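Local coordinates for regulatory protein E2 (Bovine papillomavirus type 1, PDB 2JEX) that is the N-terminal transactivation domain of a viral factor that, as a DNA-binding dimer, probably regulates viral transcription and helps the E1 protein start viral DNA replication, at residues T41-K49 with C57-C65; Q71-L82 with W99-F110. The protein carries 1 engineered substitution. All blocks are in the same frame, centred on the assembly; numbering follows the deposited sequence.

Contact 1 of 2, residues T41-K49 with C57-C65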
loop_
_atom_site.group_PDB
_atom_site.type_symbol
_atom_site.label_atom_id
_atom_site.label_comp_id
_atom_site.label_asym_id
_atom_site.label_seq_id
_atom_site.Cartn_x
_atom_site.Cartn_y
_atom_site.Cartn_z
ATOM N N THR A 41 -18.033 -9.965 2.820
ATOM C CA THR A 41 -18.346 -11.245 3.444
ATOM C C THR A 41 -19.803 -11.604 3.176
ATOM O O THR A 41 -20.086 -12.729 2.767
ATOM C CB THR A 41 -18.055 -11.242 4.977
ATOM O OG1 THR A 41 -16.659 -10.988 5.195
ATOM C CG2 THR A 41 -18.424 -12.571 5.607
ATOM N N LEU A 42 -20.708 -10.645 3.395
ATOM C CA LEU A 42 -22.140 -10.868 3.205
ATOM C C LEU A 42 -22.412 -11.188 1.742
ATOM O O LEU A 42 -23.146 -12.122 1.426
ATOM C CB LEU A 42 -22.964 -9.643 3.627
ATOM C CG LEU A 42 -22.838 -9.049 5.037
ATOM C CD1 LEU A 42 -23.304 -7.602 5.003
ATOM C CD2 LEU A 42 -23.615 -9.851 6.092
ATOM N N LEU A 43 -21.781 -10.412 0.868
ATOM C CA LEU A 43 -21.915 -10.557 -0.573
ATOM C C LEU A 43 -21.400 -11.910 -1.046
ATOM O O LEU A 43 -22.015 -12.544 -1.911
ATOM C CB LEU A 43 -21.178 -9.412 -1.291
ATOM C CG LEU A 43 -21.767 -7.998 -1.249
ATOM C CD1 LEU A 43 -20.846 -7.042 -1.987
ATOM C CD2 LEU A 43 -23.180 -7.946 -1.842
ATOM N N TYR A 44 -20.287 -12.353 -0.464
ATOM C CA TYR A 44 -19.725 -13.662 -0.776
ATOM C C TYR A 44 -20.655 -14.767 -0.299
ATOM O O TYR A 44 -20.909 -15.728 -1.027
ATOM C CB TYR A 44 -18.324 -13.818 -0.163
ATOM C CG TYR A 44 -17.704 -15.180 -0.388
ATOM C CD1 TYR A 44 -17.212 -15.546 -1.642
ATOM C CD2 TYR A 44 -17.606 -16.105 0.659
ATOM C CE1 TYR A 44 -16.650 -16.802 -1.853
ATOM C CE2 TYR A 44 -17.038 -17.362 0.461
ATOM C CZ TYR A 44 -16.568 -17.705 -0.799
ATOM O OH TYR A 44 -16.007 -18.945 -1.004
ATOM N N ALA A 45 -21.174 -14.613 0.920
ATOM C CA ALA A 45 -22.125 -15.560 1.484
ATOM C C ALA A 45 -23.418 -15.628 0.651
ATOM O O ALA A 45 -24.001 -16.693 0.495
ATOM C CB ALA A 45 -22.438 -15.199 2.923
ATOM N N ALA A 46 -23.845 -14.483 0.126
ATOM C CA ALA A 46 -24.999 -14.407 -0.757
ATOM C C ALA A 46 -24.748 -15.183 -2.054
ATOM O O ALA A 46 -25.616 -15.923 -2.510
ATOM C CB ALA A 46 -25.333 -12.952 -1.055
ATOM N N ARG A 47 -23.547 -15.015 -2.616
ATOM C CA ARG A 47 -23.107 -15.707 -3.832
ATOM C C ARG A 47 -23.125 -17.244 -3.713
ATOM O O ARG A 47 -23.610 -17.947 -4.628
ATOM C CB ARG A 47 -21.725 -15.186 -4.243
ATOM C CG ARG A 47 -21.392 -15.326 -5.723
ATOM C CD ARG A 47 -22.473 -14.742 -6.651
ATOM N NE ARG A 47 -22.576 -15.564 -7.856
ATOM C CZ ARG A 47 -23.651 -16.272 -8.208
ATOM N NH1 ARG A 47 -24.763 -16.255 -7.470
ATOM N NH2 ARG A 47 -23.621 -16.992 -9.322
ATOM N N LYS A 48 -22.644 -17.759 -2.578
ATOM C CA LYS A 48 -22.675 -19.207 -2.287
ATOM C C LYS A 48 -24.083 -19.767 -2.293
ATOM O O LYS A 48 -24.288 -20.941 -2.601
ATOM C CB LYS A 48 -22.023 -19.528 -0.931
ATOM C CG LYS A 48 -20.507 -19.208 -0.817
ATOM C CD LYS A 48 -19.633 -20.132 -1.684
ATOM C CE LYS A 48 -19.268 -19.485 -3.024
ATOM N NZ LYS A 48 -18.807 -20.503 -4.014
ATOM N N LYS A 49 -25.042 -18.912 -1.945
ATOM C CA LYS A 49 -26.443 -19.286 -1.845
ATOM C C LYS A 49 -27.188 -19.031 -3.162
ATOM O O LYS A 49 -28.409 -19.250 -3.264
ATOM C CB LYS A 49 -27.087 -18.557 -0.658
ATOM C CG LYS A 49 -26.489 -18.996 0.681
ATOM C CD LYS A 49 -26.717 -17.983 1.795
ATOM C CE LYS A 49 -25.864 -18.310 3.035
ATOM N NZ LYS A 49 -24.395 -18.027 2.844
ATOM N N CYS A 57 -28.768 -3.886 -5.041
ATOM C CA CYS A 57 -27.412 -3.943 -5.557
ATOM C C CYS A 57 -27.029 -5.350 -5.988
ATOM O O CYS A 57 -27.365 -6.330 -5.318
ATOM C CB CYS A 57 -26.407 -3.376 -4.549
ATOM S SG CYS A 57 -26.299 -4.251 -2.984
ATOM N N ARG A 58 -26.335 -5.425 -7.123
ATOM C CA ARG A 58 -25.903 -6.686 -7.715
ATOM C C ARG A 58 -24.758 -7.274 -6.926
ATOM O O ARG A 58 -23.885 -6.550 -6.454
ATOM C CB ARG A 58 -25.465 -6.482 -9.168
ATOM C CG ARG A 58 -26.575 -6.028 -10.103
ATOM C CD ARG A 58 -26.073 -5.911 -11.536
ATOM N NE ARG A 58 -26.888 -4.993 -12.333
ATOM C CZ ARG A 58 -26.639 -3.692 -12.470
ATOM N NH1 ARG A 58 -25.593 -3.138 -11.861
ATOM N NH2 ARG A 58 -27.440 -2.939 -13.216
ATOM N N VAL A 59 -24.768 -8.595 -6.785
ATOM C CA VAL A 59 -23.697 -9.307 -6.100
ATOM C C VAL A 59 -22.571 -9.617 -7.089
ATOM O O VAL A 59 -22.809 -10.276 -8.103
ATOM C CB VAL A 59 -24.211 -10.625 -5.476
ATOM C CG1 VAL A 59 -23.101 -11.318 -4.709
ATOM C CG2 VAL A 59 -25.427 -10.365 -4.578
ATOM N N PRO A 60 -21.342 -9.133 -6.806
ATOM C CA PRO A 60 -20.180 -9.482 -7.636
ATOM C C PRO A 60 -19.924 -10.994 -7.675
ATOM O O PRO A 60 -20.392 -11.729 -6.798
ATOM C CB PRO A 60 -19.008 -8.798 -6.915
ATOM C CG PRO A 60 -19.614 -7.744 -6.064
ATOM C CD PRO A 60 -20.984 -8.229 -5.697
ATOM N N HIS A 61 -19.186 -11.446 -8.685
ATOM C CA HIS A 61 -18.648 -12.804 -8.708
ATOM C C HIS A 61 -18.029 -13.172 -7.356
ATOM O O HIS A 61 -17.356 -12.346 -6.729
ATOM C CB HIS A 61 -17.586 -12.907 -9.799
ATOM C CG HIS A 61 -17.267 -14.310 -10.221
ATOM N ND1 HIS A 61 -16.720 -15.245 -9.365
ATOM C CD2 HIS A 61 -17.380 -14.922 -11.424
ATOM C CE1 HIS A 61 -16.530 -16.378 -10.018
ATOM N NE2 HIS A 61 -16.921 -16.209 -11.269
ATOM N N SER A 62 -18.248 -14.410 -6.919
ATOM C CA SER A 62 -17.766 -14.882 -5.620
ATOM C C SER A 62 -16.250 -14.732 -5.429
ATOM O O SER A 62 -15.804 -14.375 -4.344
ATOM C CB SER A 62 -18.209 -16.328 -5.356
ATOM O OG SER A 62 -17.438 -17.245 -6.104
ATOM N N VAL A 63 -15.475 -14.990 -6.483
ATOM C CA VAL A 63 -14.018 -14.807 -6.460
ATOM C C VAL A 63 -13.635 -13.346 -6.130
ATOM O O VAL A 63 -12.637 -13.090 -5.454
ATOM C CB VAL A 63 -13.364 -15.291 -7.805
ATOM C CG1 VAL A 63 -11.884 -14.955 -7.873
ATOM C CG2 VAL A 63 -13.554 -16.797 -7.988
ATOM N N VAL A 64 -14.454 -12.410 -6.602
ATOM C CA VAL A 64 -14.255 -10.984 -6.388
ATOM C C VAL A 64 -14.585 -10.593 -4.947
ATOM O O VAL A 64 -13.767 -9.938 -4.285
ATOM C CB VAL A 64 -15.087 -10.156 -7.397
ATOM C CG1 VAL A 64 -15.178 -8.695 -6.988
ATOM C CG2 VAL A 64 -14.506 -10.289 -8.795
ATOM N N CYS A 65 -15.774 -10.992 -4.470
ATOM C CA CYS A 65 -16.191 -10.752 -3.084
ATOM C C CYS A 65 -15.193 -11.374 -2.109
ATOM O O CYS A 65 -14.857 -10.777 -1.097
ATOM C CB CYS A 65 -17.564 -11.371 -2.796
ATOM S SG CYS A 65 -18.988 -10.757 -3.702
#

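Contact 2 of 2, residues Q71-L82 with W99-F110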
loop_
_atom_site.group_PDB
_atom_site.type_symbol
_atom_site.label_atom_id
_atom_site.label_comp_id
_atom_site.label_asym_id
_atom_site.label_seq_id
_atom_site.Cartn_x
_atom_site.Cartn_y
_atom_site.Cartn_z
ATOM N N GLN A 71 -8.646 -9.088 1.533
ATOM C CA GLN A 71 -7.834 -7.868 1.582
ATOM C C GLN A 71 -8.208 -7.029 2.798
ATOM O O GLN A 71 -7.347 -6.538 3.517
ATOM C CB GLN A 71 -8.037 -7.054 0.309
ATOM C CG GLN A 71 -7.535 -7.764 -0.968
ATOM C CD GLN A 71 -7.694 -6.920 -2.230
ATOM O OE1 GLN A 71 -6.981 -7.129 -3.227
ATOM N NE2 GLN A 71 -8.630 -5.970 -2.204
ATOM N N ALA A 72 -9.511 -6.904 3.032
ATOM C CA ALA A 72 -10.046 -6.113 4.126
ATOM C C ALA A 72 -9.760 -6.752 5.482
ATOM O O ALA A 72 -9.462 -6.049 6.434
ATOM C CB ALA A 72 -11.535 -5.876 3.922
ATOM N N ILE A 73 -9.842 -8.079 5.569
ATOM C CA ILE A 73 -9.421 -8.809 6.774
ATOM C C ILE A 73 -7.961 -8.439 7.112
ATOM O O ILE A 73 -7.660 -8.010 8.238
ATOM C CB ILE A 73 -9.594 -10.349 6.596
ATOM C CG1 ILE A 73 -11.081 -10.733 6.629
ATOM C CG2 ILE A 73 -8.838 -11.129 7.660
ATOM C CD1 ILE A 73 -11.425 -12.120 6.032
ATOM N N GLU A 74 -7.085 -8.573 6.111
ATOM C CA GLU A 74 -5.660 -8.269 6.243
ATOM C C GLU A 74 -5.382 -6.832 6.690
ATOM O O GLU A 74 -4.494 -6.598 7.524
ATOM C CB GLU A 74 -4.914 -8.558 4.939
ATOM C CG GLU A 74 -3.433 -8.291 5.037
ATOM C CD GLU A 74 -2.644 -8.856 3.881
ATOM O OE1 GLU A 74 -3.259 -9.399 2.933
ATOM O OE2 GLU A 74 -1.398 -8.750 3.923
ATOM N N MET A 75 -6.128 -5.887 6.121
ATOM C CA MET A 75 -6.009 -4.483 6.487
ATOM C C MET A 75 -6.503 -4.256 7.913
ATOM O O MET A 75 -5.797 -3.671 8.732
ATOM C CB MET A 75 -6.754 -3.577 5.491
ATOM C CG MET A 75 -6.170 -3.550 4.078
ATOM S SD MET A 75 -4.421 -3.080 3.941
ATOM C CE MET A 75 -4.568 -1.293 3.828
ATOM N N GLN A 76 -7.696 -4.750 8.211
ATOM C CA GLN A 76 -8.274 -4.634 9.550
ATOM C C GLN A 76 -7.342 -5.124 10.663
ATOM O O GLN A 76 -7.043 -4.376 11.598
ATOM C CB GLN A 76 -9.593 -5.390 9.636
ATOM C CG GLN A 76 -10.197 -5.342 11.023
ATOM C CD GLN A 76 -11.376 -6.281 11.211
ATOM O OE1 GLN A 76 -11.978 -6.746 10.254
ATOM N NE2 GLN A 76 -11.729 -6.531 12.463
ATOM N N LEU A 77 -6.910 -6.383 10.554
ATOM C CA LEU A 77 -6.048 -7.020 11.559
ATOM C C LEU A 77 -4.696 -6.333 11.664
ATOM O O LEU A 77 -4.207 -6.109 12.766
ATOM C CB LEU A 77 -5.870 -8.517 11.271
ATOM C CG LEU A 77 -7.149 -9.361 11.211
ATOM C CD1 LEU A 77 -6.841 -10.836 10.991
ATOM C CD2 LEU A 77 -8.026 -9.164 12.451
ATOM N N SER A 78 -4.117 -5.986 10.514
ATOM C CA SER A 78 -2.839 -5.275 10.461
ATOM C C SER A 78 -2.931 -3.931 11.158
ATOM O O SER A 78 -2.082 -3.595 11.989
ATOM C CB SER A 78 -2.363 -5.087 9.017
ATOM O OG SER A 78 -1.898 -6.310 8.468
ATOM N N LEU A 79 -3.974 -3.177 10.824
ATOM C CA LEU A 79 -4.187 -1.869 11.432
ATOM C C LEU A 79 -4.475 -1.955 12.923
ATOM O O LEU A 79 -4.029 -1.088 13.684
ATOM C CB LEU A 79 -5.290 -1.086 10.708
ATOM C CG LEU A 79 -5.033 -0.741 9.235
ATOM C CD1 LEU A 79 -6.298 -0.223 8.578
ATOM C CD2 LEU A 79 -3.873 0.278 9.065
ATOM N N GLN A 80 -5.201 -2.999 13.340
ATOM C CA GLN A 80 -5.508 -3.207 14.754
ATOM C C GLN A 80 -4.230 -3.463 15.545
ATOM O O GLN A 80 -4.086 -2.990 16.686
ATOM C CB GLN A 80 -6.487 -4.362 14.951
ATOM C CG GLN A 80 -7.936 -4.056 14.594
ATOM C CD GLN A 80 -8.861 -5.261 14.804
ATOM O OE1 GLN A 80 -10.065 -5.204 14.514
ATOM N NE2 GLN A 80 -8.301 -6.353 15.306
ATOM N N GLU A 81 -3.304 -4.209 14.942
ATOM C CA GLU A 81 -1.987 -4.424 15.535
ATOM C C GLU A 81 -1.212 -3.113 15.647
ATOM O O GLU A 81 -0.648 -2.813 16.696
ATOM C CB GLU A 81 -1.190 -5.449 14.737
ATOM C CG GLU A 81 -1.761 -6.856 14.783
ATOM C CD GLU A 81 -0.832 -7.887 14.164
ATOM O OE1 GLU A 81 -1.063 -9.100 14.359
ATOM O OE2 GLU A 81 0.139 -7.483 13.489
ATOM N N LEU A 82 -1.209 -2.336 14.564
ATOM C CA LEU A 82 -0.549 -1.022 14.521
ATOM C C LEU A 82 -0.940 -0.071 15.650
ATOM O O LEU A 82 -0.076 0.550 16.257
ATOM C CB LEU A 82 -0.828 -0.321 13.199
ATOM C CG LEU A 82 0.334 -0.098 12.238
ATOM C CD1 LEU A 82 -0.206 0.407 10.907
ATOM C CD2 LEU A 82 1.375 0.868 12.810
ATOM N N TRP A 99 -5.208 -0.057 0.348
ATOM C CA TRP A 99 -4.645 -1.316 -0.141
ATOM C C TRP A 99 -3.532 -1.121 -1.172
ATOM O O TRP A 99 -2.490 -1.815 -1.116
ATOM C CB TRP A 99 -5.759 -2.185 -0.723
ATOM C CG TRP A 99 -5.255 -3.476 -1.298
ATOM C CD1 TRP A 99 -4.971 -3.722 -2.643
ATOM C CD2 TRP A 99 -4.950 -4.703 -0.535
ATOM N NE1 TRP A 99 -4.530 -5.033 -2.773
ATOM C CE2 TRP A 99 -4.505 -5.657 -1.499
ATOM C CE3 TRP A 99 -5.036 -5.096 0.872
ATOM C CZ2 TRP A 99 -4.134 -6.988 -1.110
ATOM C CZ3 TRP A 99 -4.680 -6.422 1.225
ATOM C CH2 TRP A 99 -4.243 -7.353 0.247
ATOM N N ASP A 100 -3.728 -0.158 -2.084
ATOM C CA ASP A 100 -2.714 0.162 -3.101
ATOM C C ASP A 100 -1.434 0.697 -2.473
ATOM O O ASP A 100 -0.334 0.366 -2.922
ATOM C CB ASP A 100 -3.248 1.173 -4.123
ATOM C CG ASP A 100 -4.309 0.584 -5.042
ATOM O OD1 ASP A 100 -4.341 -0.659 -5.216
ATOM O OD2 ASP A 100 -5.115 1.370 -5.597
ATOM N N ARG A 101 -1.563 1.524 -1.440
ATOM C CA ARG A 101 -0.379 2.004 -0.743
ATOM C C ARG A 101 0.345 0.814 -0.102
ATOM O O ARG A 101 1.565 0.682 -0.218
ATOM C CB ARG A 101 -0.754 3.059 0.304
ATOM C CG ARG A 101 0.436 3.659 1.073
ATOM C CD ARG A 101 1.195 4.708 0.273
ATOM N NE ARG A 101 0.373 5.883 -0.026
ATOM C CZ ARG A 101 0.306 6.982 0.723
ATOM N NH1 ARG A 101 1.024 7.100 1.837
ATOM N NH2 ARG A 101 -0.484 7.980 0.352
ATOM N N TYR A 102 -0.430 -0.056 0.548
ATOM C CA TYR A 102 0.081 -1.232 1.259
ATOM C C TYR A 102 0.793 -2.194 0.312
ATOM O O TYR A 102 1.746 -2.883 0.687
ATOM C CB TYR A 102 -1.106 -1.937 1.936
ATOM C CG TYR A 102 -0.776 -3.173 2.745
ATOM C CD1 TYR A 102 -0.002 -3.095 3.912
ATOM C CD2 TYR A 102 -1.276 -4.416 2.373
ATOM C CE1 TYR A 102 0.279 -4.237 4.673
ATOM C CE2 TYR A 102 -1.003 -5.564 3.131
ATOM C CZ TYR A 102 -0.218 -5.462 4.274
ATOM O OH TYR A 102 0.051 -6.592 5.004
ATOM N N MET A 103 0.295 -2.240 -0.921
ATOM C CA MET A 103 0.738 -3.220 -1.909
ATOM C C MET A 103 1.773 -2.664 -2.853
ATOM O O MET A 103 2.501 -3.429 -3.482
ATOM C CB MET A 103 -0.462 -3.811 -2.672
ATOM C CG MET A 103 -1.170 -4.875 -1.912
ATOM S SD MET A 103 -0.175 -6.319 -1.506
ATOM C CE MET A 103 0.317 -5.915 0.138
ATOM N N SER A 104 1.845 -1.335 -2.934
ATOM C CA SER A 104 2.992 -0.633 -3.522
ATOM C C SER A 104 4.286 -1.195 -2.947
ATOM O O SER A 104 4.278 -1.812 -1.873
ATOM C CB SER A 104 2.945 0.869 -3.192
ATOM O OG SER A 104 1.869 1.529 -3.844
ATOM N N GLU A 105 5.397 -0.961 -3.648
ATOM C CA GLU A 105 6.695 -1.500 -3.246
ATOM C C GLU A 105 7.378 -0.642 -2.176
ATOM O O GLU A 105 7.373 0.593 -2.262
ATOM C CB GLU A 105 7.607 -1.699 -4.459
ATOM C CG GLU A 105 7.201 -2.877 -5.356
ATOM C CD GLU A 105 7.850 -4.206 -4.961
ATOM O OE1 GLU A 105 8.113 -5.025 -5.872
ATOM O OE2 GLU A 105 8.093 -4.445 -3.756
ATOM N N PRO A 106 7.942 -1.297 -1.138
ATOM C CA PRO A 106 7.937 -2.750 -0.945
ATOM C C PRO A 106 6.610 -3.261 -0.371
ATOM O O PRO A 106 5.954 -2.558 0.411
ATOM C CB PRO A 106 9.087 -2.967 0.038
ATOM C CG PRO A 106 9.101 -1.720 0.862
ATOM C CD PRO A 106 8.635 -0.600 -0.034
ATOM N N LYS A 107 6.239 -4.484 -0.757
ATOM C CA LYS A 107 4.892 -5.018 -0.542
ATOM C C LYS A 107 4.587 -5.407 0.906
ATOM O O LYS A 107 5.474 -5.844 1.643
ATOM C CB LYS A 107 4.647 -6.233 -1.447
ATOM C CG LYS A 107 4.613 -5.922 -2.930
ATOM C CD LYS A 107 4.165 -7.145 -3.744
ATOM C CE LYS A 107 4.354 -6.882 -5.241
ATOM N NZ LYS A 107 4.195 -8.132 -6.040
ATOM N N ARG A 108 3.312 -5.271 1.280
ATOM C CA ARG A 108 2.809 -5.622 2.614
ATOM C C ARG A 108 3.391 -4.779 3.758
ATOM O O ARG A 108 3.804 -5.314 4.786
ATOM C CB ARG A 108 2.961 -7.126 2.904
ATOM C CG ARG A 108 2.135 -8.026 2.005
ATOM C CD ARG A 108 1.757 -9.323 2.702
ATOM N NE ARG A 108 0.437 -9.828 2.304
ATOM C CZ ARG A 108 -0.064 -9.807 1.065
ATOM N NH1 ARG A 108 0.640 -9.321 0.046
ATOM N NH2 ARG A 108 -1.277 -10.293 0.843
ATOM N N CYS A 109 3.408 -3.463 3.568
ATOM C CA CYS A 109 3.733 -2.515 4.634
ATOM C C CYS A 109 3.042 -1.175 4.394
ATOM O O CYS A 109 2.817 -0.773 3.247
ATOM C CB CYS A 109 5.257 -2.337 4.813
ATOM S SG CYS A 109 6.154 -1.418 3.515
ATOM N N PHE A 110 2.701 -0.487 5.480
ATOM C CA PHE A 110 2.072 0.820 5.375
ATOM C C PHE A 110 3.136 1.897 5.179
ATOM O O PHE A 110 4.283 1.743 5.617
ATOM C CB PHE A 110 1.157 1.086 6.577
ATOM C CG PHE A 110 0.088 0.032 6.761
ATOM C CD1 PHE A 110 0.214 -0.942 7.751
ATOM C CD2 PHE A 110 -1.029 -0.006 5.924
ATOM C CE1 PHE A 110 -0.757 -1.926 7.914
ATOM C CE2 PHE A 110 -2.015 -0.992 6.083
ATOM C CZ PHE A 110 -1.881 -1.955 7.075
HETATM O O HOH W 1 0.618 -7.276 7.511
#

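Contact 1 of 2, residues T41-K49 with C57-C65
Leu43 O is approached from two quarters: Arg47 N, one helical turn on, donates a hydrogen bond to it at 3.0 Å, and Val59 CG1 of the other segment packs against it at 3.2 Å. The valine methyl covers a helix carbonyl whose polar need is already met by its own helix. Around this point the interface is apolar. Leu43 turns its side chain inward, with CD1 3.9 Å from Pro60 CD and the two side chains crossing at about a right angle, while its CB lies 3.5 Å from Cys65 SG. Cysteine suits this place because it is small and tolerates burial; its CB also comes within 3.7 Å of Tyr44 CB.

The tyrosine ring presents its edge to the backbone of Ser62, with Tyr44 CD1 3.3 Å from Ser62 O, and Lys48 CG lies over one ring face. Ser62 is short enough for Arg47 to lie against it. With chi1 at -155°, Arg47 CG is swung away from its backbone N and rests 3.4 Å from Ser62 CB. The aliphatic part of the arginine thus does the packing, while NH1 hydrogen-bonds Val51 O in the connecting loop.

His61 N-caps the next helix: its ND1 accepts from Val63 N at 3.1 Å, with the donor near the ring plane. Pro60 fits the irregular run before that cap. Helices 26-48 and 62-83, roughly antiparallel and joined through the two-stranded sheet 53-54/57-58, pack with helix 4-21, where Leu43 also touches Leu8, in the helical part of the E2 transactivation domain.

Contact 2 of 2, residues Q71-L82 with W99-F110
Glu74 and Arg108 form a salt bridge, OE2 lying 2.7 Å from NE, with a weak bond from Arg108 NH2 to Glu74 OE1; carboxylate and guanidinium planes are tilted 42° apart. Tyr102 OH also donates to Glu74 OE2, at 2.8 Å on its anti side and 28° out of the carboxylate plane. A water donates to both Tyr102 OH and Ser78 OG, and that serine in turn donates to Glu74 O, so the polar groups form one network. Glutamate suits the place because its extended chain carries the carboxylate across to both donors.

Stacking comes next. Gln71 lays its chain and amide over one face of Trp99, CG being 3.5 Å from the centroid of the six-membered ring, whereas Glu74 OE1 meets the indole edge.

Sulfur and apolar packing fill the rest. The bent, flexible chain of Met75 places SD over the Tyr102 face, 4.1 Å from its centroid, and brings CE to the Phe110 edge, 3.4 Å from CE2. Leu79 CD2 covers one face of Phe110; Tyr102 covers the other. Grip by both a cation and a phenol probably stabilises Glu74 as a charged carboxylate beside this aromatic cluster.

Overall arrangement
Both contacts use helix 62-83 and follow one another along the chain: 41-49 with 57-65 closes before 71-82 with 99-110 opens. Their centres are 23 Å apart and their nearest atoms about 5 Å, without touching. The centre of contact 1 lies about 25 Å from the centre of the chain, where helix 26-48 turns back through the small sheet 53-54/57-58. That of contact 2 lies about 6 Å from the chain centre, where the far part of the helix meets helix 99-103 and the start of strand 110-120 in the large antiparallel sheet. Helix 62-83 thus runs between the helical and beta-sheet parts of the transactivation domain, probably helping to hold them together.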